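Side-chain contact in mannan endo-1,4-beta-mannosidase (Bacillus subtilis, PDB 3CBW), which hydrolyses internal beta-1,4-mannosidic linkages in mannan, galactomannan and glucomannan, contributing to the breakdown of glucomannan: residues A150-S153 against K154-D157. The protein carries 3 engineered substitutions. Sequence-based numbering, arbitrary orientation.
Sequences AMLS and KIAD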
# COMPACT_ATOMS: atom_id res chain seq x y z
N ALA A 150 -1.69 -20.19 7.21
CA ALA A 150 -0.25 -20.36 7.40
C ALA A 150 0.53 -19.14 6.93
O ALA A 150 1.48 -18.69 7.58
CB ALA A 150 0.25 -21.62 6.69
N MET A 151 0.13 -18.59 5.78
CA MET A 151 0.75 -17.34 5.31
C MET A 151 0.45 -16.18 6.25
O MET A 151 1.34 -15.41 6.61
CB MET A 151 0.25 -16.99 3.90
CG MET A 151 0.71 -17.94 2.77
SD MET A 151 0.37 -17.37 1.04
CE MET A 151 -1.43 -17.28 1.08
N LEU A 152 -0.81 -16.04 6.64
CA LEU A 152 -1.19 -14.93 7.50
C LEU A 152 -0.44 -15.00 8.83
O LEU A 152 -0.06 -13.96 9.37
CB LEU A 152 -2.70 -14.91 7.74
CG LEU A 152 -3.60 -14.75 6.49
CD1 LEU A 152 -5.05 -14.63 6.90
CD2 LEU A 152 -3.17 -13.56 5.64
N SER A 153 -0.25 -16.20 9.37
CA SER A 153 0.44 -16.35 10.64
C SER A 153 1.87 -15.86 10.55
O SER A 153 2.35 -15.17 11.45
CB SER A 153 0.42 -17.81 11.09
OG SER A 153 0.98 -17.93 12.37
N LYS A 154 2.56 -16.19 9.46
CA LYS A 154 3.94 -15.77 9.30
C LYS A 154 4.04 -14.26 9.08
O LYS A 154 4.93 -13.60 9.59
CB LYS A 154 4.61 -16.55 8.17
CG LYS A 154 6.11 -16.42 8.16
CD LYS A 154 6.75 -17.32 7.12
CE LYS A 154 8.25 -17.11 7.11
NZ LYS A 154 8.89 -17.87 5.99
N ILE A 155 3.10 -13.71 8.31
CA ILE A 155 3.00 -12.27 8.10
C ILE A 155 2.80 -11.56 9.44
O ILE A 155 3.51 -10.59 9.75
CB ILE A 155 1.85 -11.92 7.11
CG1 ILE A 155 2.23 -12.39 5.69
CG2 ILE A 155 1.56 -10.42 7.12
CD1 ILE A 155 1.03 -12.58 4.79
N ALA A 156 1.87 -12.06 10.24
CA ALA A 156 1.59 -11.46 11.54
C ALA A 156 2.80 -11.52 12.46
O ALA A 156 3.07 -10.57 13.19
CB ALA A 156 0.40 -12.13 12.20
N ASP A 157 3.56 -12.62 12.42
CA ASP A 157 4.79 -12.72 13.22
C ASP A 157 5.74 -11.58 12.83
O ASP A 157 6.37 -10.96 13.68
CB ASP A 157 5.50 -14.06 13.01
CG ASP A 157 4.74 -15.25 13.60
OD1 ASP A 157 3.76 -15.08 14.35
OD2 ASP A 157 5.17 -16.39 13.30
O HOH W 1 3.63 -18.40 12.16
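The hydroxyl of S153 and the carboxylate of D157, one helical turn apart, are joined by a water. The bridging water lies 2.7 Å from S153 OG and donates to D157 OD2 over 2.8 Å, whereas S153 OG and D157 OD1 remain 4.4 Å apart. With chi1 at -175° the serine hydroxyl lies opposite the backbone N and beside the carbonyl carbon, where the water can link it to D157. In D157, CG is instead anti to the carbonyl carbon (chi1 -70°); the carboxylate thereby folds back over the preceding turn, its CG 3.2 Å from S153 O. The two carboxylate oxygens have separate tasks: OD2 takes the water, and OD1 forms a salt bridge with R215, which also gives a weak hydrogen bond to S153 O. The nearby guanidinium group probably eases the approach of carboxylate and carbonyl oxygen.

The i to i+4 backbone bonds of the helix join the same residues and their neighbours. I155 N donates to M151 O at 3.0 Å and A156 N to L152 O at 2.8 Å; D157 N likewise reaches S153 O, while the bond from K154 N to A150 O is weak.

On the buried face I155 sets CG1 and CD1 against the carbonyl of M151, with CG1 3.3 Å from M151 O. The apolar contact is a loose methyl-to-methyl touch, I155 CD1 coming within 4.4 Å of L152 CD2. Beyond them, I155 and A156 pack on M211 and L152 on Y210, both of helix 194-214. The extended chain of K154 leads away from 150-153, its ammonium group hydrogen-bonded to the carbonyl oxygens of E88 and I91.

The whole is about two regular turns of an amphipathic alpha-helix, residues 143-163, one of the outer helices of the TIM barrel of glycoside hydrolase family 26.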